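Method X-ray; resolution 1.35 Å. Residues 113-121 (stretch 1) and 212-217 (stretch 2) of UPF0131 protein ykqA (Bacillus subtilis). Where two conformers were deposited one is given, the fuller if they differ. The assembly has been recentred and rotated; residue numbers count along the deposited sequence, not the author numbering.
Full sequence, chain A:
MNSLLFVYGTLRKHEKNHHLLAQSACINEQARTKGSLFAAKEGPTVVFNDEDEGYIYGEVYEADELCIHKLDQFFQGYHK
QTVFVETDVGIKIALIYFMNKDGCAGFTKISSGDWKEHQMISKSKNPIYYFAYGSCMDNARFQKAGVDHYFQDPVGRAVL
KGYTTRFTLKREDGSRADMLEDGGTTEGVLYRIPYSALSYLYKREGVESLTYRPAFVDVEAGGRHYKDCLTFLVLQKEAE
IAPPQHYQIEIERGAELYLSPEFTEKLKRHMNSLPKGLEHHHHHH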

ATOM      1  N   GLY A 113     -10.688  -5.197  -4.873  1.00  8.04           N
ATOM      2  CA  GLY A 113     -10.932  -5.398  -3.496  1.00  7.28           C
ATOM      3  C   GLY A 113     -10.545  -4.231  -2.596  1.00  6.00           C
ATOM      4  O   GLY A 113     -10.549  -4.360  -1.366  1.00  7.02           O
ATOM      5  N   ASP A 114     -10.251  -3.079  -3.181  1.00  6.34           N
ATOM      6  CA  ASP A 114      -9.652  -1.974  -2.445  1.00  6.19           C
ATOM      7  C   ASP A 114     -10.416  -0.712  -2.736  1.00  6.27           C
ATOM      8  O   ASP A 114     -10.411  -0.181  -3.849  1.00  6.71           O
ATOM      9  CB  ASP A 114      -8.156  -1.872  -2.815  1.00  6.51           C
ATOM     10  CG  ASP A 114      -7.410  -0.890  -1.951  1.00  7.44           C
ATOM     11  OD1 ASP A 114      -6.199  -1.175  -1.709  1.00 10.06           O
ATOM     12  OD2 ASP A 114      -7.968   0.151  -1.558  1.00  7.35           O
ATOM     13  N   TRP A 115     -11.120  -0.217  -1.695  1.00  5.83           N
ATOM     14  CA  TRP A 115     -11.966   0.937  -1.869  1.00  6.84           C
ATOM     15  C   TRP A 115     -11.207   2.195  -2.260  1.00  6.85           C
ATOM     16  O   TRP A 115     -11.690   2.986  -3.052  1.00  7.51           O
ATOM     17  CB  TRP A 115     -12.746   1.157  -0.543  1.00  8.55           C
ATOM     18  CG  TRP A 115     -13.639   2.326  -0.491  1.00 11.32           C
ATOM     19  CD1 TRP A 115     -13.579   3.376   0.429  1.00 12.37           C
ATOM     20  CD2 TRP A 115     -14.813   2.478  -1.166  1.00 13.84           C
ATOM     21  NE1 TRP A 115     -14.586   4.226   0.243  1.00 17.03           N
ATOM     22  CE2 TRP A 115     -15.387   3.726  -0.727  1.00 12.76           C
ATOM     23  CE3 TRP A 115     -15.430   1.804  -2.190  1.00 17.02           C
ATOM     24  CZ2 TRP A 115     -16.564   4.266  -1.220  1.00 17.72           C
ATOM     25  CZ3 TRP A 115     -16.713   2.375  -2.656  1.00 18.68           C
ATOM     26  CH2 TRP A 115     -17.203   3.544  -2.192  1.00 18.30           C
ATOM     27  N   LYS A 116     -10.050   2.408  -1.653  1.00  6.97           N
ATOM     28  CA  LYS A 116      -9.253   3.577  -2.033  1.00  7.39           C
ATOM     29  C   LYS A 116      -8.739   3.487  -3.447  1.00  6.84           C
ATOM     30  O   LYS A 116      -8.682   4.521  -4.135  1.00  8.02           O
ATOM     31  CB  LYS A 116      -8.115   3.755  -1.026  1.00  9.37           C
ATOM     32  CG  LYS A 116      -8.426   4.237   0.301  1.00 11.41           C
ATOM     33  CD  LYS A 116      -7.289   4.729   1.107  1.00 13.48           C
ATOM     34  CE  LYS A 116      -7.825   5.353   2.303  1.00 14.42           C
ATOM     35  NZ  LYS A 116      -6.824   5.822   3.191  1.00 15.34           N
ATOM     36  N   GLU A 117      -8.337   2.314  -3.874  1.00  6.42           N
ATOM     37  CA  GLU A 117      -7.911   2.147  -5.257  1.00  7.75           C
ATOM     38  C   GLU A 117      -9.096   2.412  -6.168  1.00  7.30           C
ATOM     39  O   GLU A 117      -8.958   3.134  -7.164  1.00  8.37           O
ATOM     40  CB  GLU A 117      -7.370   0.732  -5.426  1.00  8.07           C
ATOM     41  CG  GLU A 117      -6.756   0.428  -6.806  1.00  9.50           C
ATOM     42  CD  GLU A 117      -7.667   0.007  -7.884  1.00  8.58           C
ATOM     43  OE1 GLU A 117      -7.168  -0.080  -9.043  1.00 11.61           O
ATOM     44  OE2 GLU A 117      -8.836  -0.296  -7.574  1.00  9.42           O
ATOM     45  N   HIS A 118     -10.286   1.977  -5.786  1.00  6.49           N
ATOM     46  CA  HIS A 118     -11.468   2.190  -6.582  1.00  7.41           C
ATOM     47  C   HIS A 118     -11.741   3.680  -6.667  1.00  7.03           C
ATOM     48  O   HIS A 118     -12.160   4.195  -7.717  1.00  8.01           O
ATOM     49  CB  HIS A 118     -12.644   1.426  -5.981  1.00  9.24           C
ATOM     50  CG  HIS A 118     -13.989   1.866  -6.518  1.00 15.04           C
ATOM     51  ND1 HIS A 118     -14.924   2.602  -5.817  1.00 22.65           N
ATOM     52  CD2 HIS A 118     -14.550   1.575  -7.695  1.00 18.39           C
ATOM     53  CE1 HIS A 118     -15.990   2.792  -6.582  1.00 20.26           C
ATOM     54  NE2 HIS A 118     -15.784   2.184  -7.731  1.00 21.25           N
ATOM     55  N   GLN A 119     -11.633   4.411  -5.564  1.00  7.42           N
ATOM     56  CA  GLN A 119     -11.899   5.874  -5.574  1.00  8.06           C
ATOM     57  C   GLN A 119     -10.926   6.591  -6.495  1.00  6.75           C
ATOM     58  O   GLN A 119     -11.286   7.461  -7.230  1.00  9.00           O
ATOM     59  CB  GLN A 119     -11.799   6.420  -4.169  1.00  8.46           C
ATOM     60  CG  GLN A 119     -12.973   5.948  -3.238  1.00  9.53           C
ATOM     61  CD  GLN A 119     -12.788   6.418  -1.829  1.00  9.95           C
ATOM     62  OE1 GLN A 119     -13.729   7.046  -1.264  1.00 13.72           O
ATOM     63  NE2 GLN A 119     -11.652   6.225  -1.290  1.00  8.26           N
HETATM   64  N   MSE A 120      -9.673   6.163  -6.469  1.00  7.56           N
HETATM   65  CA  MSE A 120      -8.662   6.774  -7.282  1.00  7.00           C
HETATM   66  C   MSE A 120      -8.939   6.615  -8.767  1.00  7.51           C
HETATM   67  O   MSE A 120      -8.865   7.559  -9.576  1.00  8.04           O
HETATM   68  CB  MSE A 120      -7.298   6.194  -6.935  1.00  7.32           C
HETATM   69  CG  MSE A 120      -6.115   6.648  -7.833  1.00  9.07           C
HETATM   70 SE   MSE A 120      -4.446   5.904  -7.376  1.00 15.90          SE
HETATM   71  CE  MSE A 120      -4.855   4.128  -7.904  1.00  9.85           C
ATOM     72  N   ILE A 121      -9.270   5.382  -9.186  1.00  7.49           N
ATOM     73  CA  ILE A 121      -9.483   5.134 -10.590  0.50  8.71           C
ATOM     74  C   ILE A 121     -10.845   5.639 -11.024  1.00  9.86           C
ATOM     75  O   ILE A 121     -10.946   6.302 -12.060  1.00 11.34           O
ATOM     76  CB  ILE A 121      -9.249   3.681 -10.948  0.50  9.43           C
ATOM     77  CG1 ILE A 121      -7.774   3.361 -10.803  0.50 12.24           C
ATOM     78  CG2 ILE A 121      -9.701   3.382 -12.354  0.50 13.30           C
ATOM     79  CD1 ILE A 121      -7.405   2.952  -9.457  0.50 19.58           C
ATOM     80  N   TYR A 212       2.359  -6.969  -7.887  1.00  6.65           N
ATOM     81  CA  TYR A 212       2.204  -5.953  -6.879  1.00  5.72           C
ATOM     82  C   TYR A 212       0.744  -5.553  -6.844  1.00  7.16           C
ATOM     83  O   TYR A 212       0.024  -5.682  -7.852  1.00  7.32           O
ATOM     84  CB  TYR A 212       3.004  -4.678  -7.183  1.00  6.42           C
ATOM     85  CG  TYR A 212       4.513  -4.847  -7.058  1.00  5.81           C
ATOM     86  CD1 TYR A 212       5.229  -4.342  -5.985  1.00  6.69           C
ATOM     87  CD2 TYR A 212       5.234  -5.517  -8.049  1.00  7.61           C
ATOM     88  CE1 TYR A 212       6.559  -4.532  -5.868  1.00  6.50           C
ATOM     89  CE2 TYR A 212       6.571  -5.714  -7.930  1.00  8.19           C
ATOM     90  CZ  TYR A 212       7.263  -5.202  -6.816  1.00  6.76           C
ATOM     91  OH  TYR A 212       8.612  -5.427  -6.723  1.00  9.14           O
ATOM     92  N   ARG A 213       0.339  -4.970  -5.738  1.00  6.49           N
ATOM     93  CA  ARG A 213      -0.946  -4.266  -5.662  1.00  6.82           C
ATOM     94  C   ARG A 213      -0.726  -2.774  -5.449  1.00  6.03           C
ATOM     95  O   ARG A 213       0.263  -2.369  -4.813  1.00  6.02           O
ATOM     96  CB  ARG A 213      -1.752  -4.764  -4.491  1.00  8.45           C
ATOM     97  CG  ARG A 213      -1.195  -4.638  -3.154  1.00  8.69           C
ATOM     98  CD  ARG A 213      -2.113  -5.182  -2.089  1.00 11.06           C
ATOM     99  NE  ARG A 213      -1.639  -4.936  -0.820  1.00 12.59           N
ATOM    100  CZ  ARG A 213      -1.991  -3.820  -0.043  1.00 16.56           C
ATOM    101  NH1 ARG A 213      -2.900  -2.939  -0.362  1.00 14.70           N
ATOM    102  NH2 ARG A 213      -1.509  -3.728   1.103  1.00 16.45           N
ATOM    103  N   PRO A 214      -1.640  -1.928  -5.951  1.00  6.11           N
ATOM    104  CA  PRO A 214      -1.673  -0.546  -5.527  1.00  6.26           C
ATOM    105  C   PRO A 214      -1.933  -0.485  -4.039  1.00  6.96           C
ATOM    106  O   PRO A 214      -2.662  -1.330  -3.482  1.00  8.32           O
ATOM    107  CB  PRO A 214      -2.817   0.032  -6.352  1.00  9.21           C
ATOM    108  CG  PRO A 214      -3.214  -0.972  -7.368  1.00 10.80           C
ATOM    109  CD  PRO A 214      -2.817  -2.280  -6.807  1.00  7.98           C
ATOM    110  N   ALA A 215      -1.336   0.485  -3.372  1.00  6.39           N
ATOM    111  CA  ALA A 215      -1.481   0.693  -1.972  1.00  7.41           C
ATOM    112  C   ALA A 215      -1.320   2.153  -1.670  1.00  6.46           C
ATOM    113  O   ALA A 215      -0.917   2.939  -2.539  1.00  6.87           O
ATOM    114  CB  ALA A 215      -0.480  -0.158  -1.193  1.00  8.80           C
ATOM    115  N   PHE A 216      -1.590   2.557  -0.443  1.00  6.66           N
ATOM    116  CA  PHE A 216      -1.628   3.971  -0.067  1.00  7.05           C
ATOM    117  C   PHE A 216      -0.827   4.189   1.221  1.00  8.09           C
ATOM    118  O   PHE A 216      -0.959   3.374   2.159  1.00  8.97           O
ATOM    119  CB  PHE A 216      -3.057   4.485   0.078  1.00  9.86           C
ATOM    120  CG  PHE A 216      -3.792   4.302  -1.215  1.00 11.49           C
ATOM    121  CD1 PHE A 216      -3.691   5.203  -2.209  1.00 13.60           C
ATOM    122  CD2 PHE A 216      -4.409   3.098  -1.495  1.00 12.84           C
ATOM    123  CE1 PHE A 216      -4.244   4.942  -3.469  1.00 14.43           C
ATOM    124  CE2 PHE A 216      -4.934   2.815  -2.733  1.00 15.41           C
ATOM    125  CZ  PHE A 216      -4.862   3.783  -3.686  1.00 16.04           C
ATOM    126  N   VAL A 217      -0.062   5.254   1.234  1.00  8.38           N
ATOM    127  CA  VAL A 217       0.736   5.647   2.364  1.00  8.63           C
ATOM    128  C   VAL A 217       0.705   7.139   2.484  1.00  8.51           C
ATOM    129  O   VAL A 217       0.528   7.874   1.545  1.00  9.76           O
ATOM    130  CB  VAL A 217       2.211   5.142   2.246  1.00  8.92           C
ATOM    131  CG1 VAL A 217       2.260   3.663   2.364  1.00 10.19           C
ATOM    132  CG2 VAL A 217       2.902   5.635   0.977  1.00  9.79           C
TER
HETATM  133  O   HOH W   1      -4.741  -2.945  -3.147  1.00 11.79           O
HETATM  134  O   HOH W   2      -5.101  -0.586   0.680  1.00 15.71           O

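A helix laid almost perpendicular across a strand can offer only a short patch of side chains to it, and such a crossing can be built around one aromatic ring and a few neighbours. The packing of helix 115-121 on strand 212-217 is a compact example: the axes cross at 92° and approach to 8.5 Å; the two stretches bury 294 Å² between them, with no direct hydrogen bond from one to the other.

Along the strand, Tyr212 lies out of reach, and contact begins with Arg213. Its CA-to-CB bond points sideways, but the long side chain, with chi2 and chi3 both t, carries the guanidinium nearer to Asp114, just before the helix. There Asp114 OD1 lies near the guanidinium plane, 4.0 Å from Arg213 NH1, a long salt bridge. Two waters flank the pair and bridge it. Water 1 donates to Asp114 OD1 (2.7 Å) and to Pro214 O (2.7 Å) and accepts a weak bond from Arg213 NH1 (3.3 Å); water 2 also donates to Asp114 OD1 (2.7 Å) and accepts weakly from Arg213 NH1 (3.4 Å). The carboxylate thus serves two purposes, for its other oxygen caps the helix: Glu117 N donates to Asp114 OD2 at 3.2 Å, satisfying an amide that has no preceding helical turn to bond to.

Pro214 points toward the helix and is buried. Its carbonyl serves water 1, while its compact ring meets the aliphatic part of Glu117, with Pro214 CG 3.8 Å from Glu117 CG. Glutamate suits this position because its methylenes can pack while its carboxylate finds hydrogen bonds outside this contact.

Ala215 follows the alternation of a strand and turns its methyl away, so the next inward-pointing residue is Phe216, the centre of the contact, with 103 Å² covered by stretch 1. At chi1 m, its ring reaches under the first turns. Lys116 CB sits over one face, 4.1 Å from the centroid of the Phe216 ring and 27° off the normal, a CH-pi contact; the end of the lysine leads away, and its amine is hydrogen-bonded elsewhere in the structure. One turn later, the selenomethionine Met120 extends with chi1 and chi2 both t to place SE at the ring edge, 4.0 Å from Phe216 CE1. Between these two residues the ring comes close to the helix backbone itself, with Phe216 CE2 3.6 Å from Glu117 N. Val217 is beyond reach.

The general lesson is a division of roles: Phe216 supplies most of the strand's covered surface, while a buried capping aspartate and two waters make the polar link.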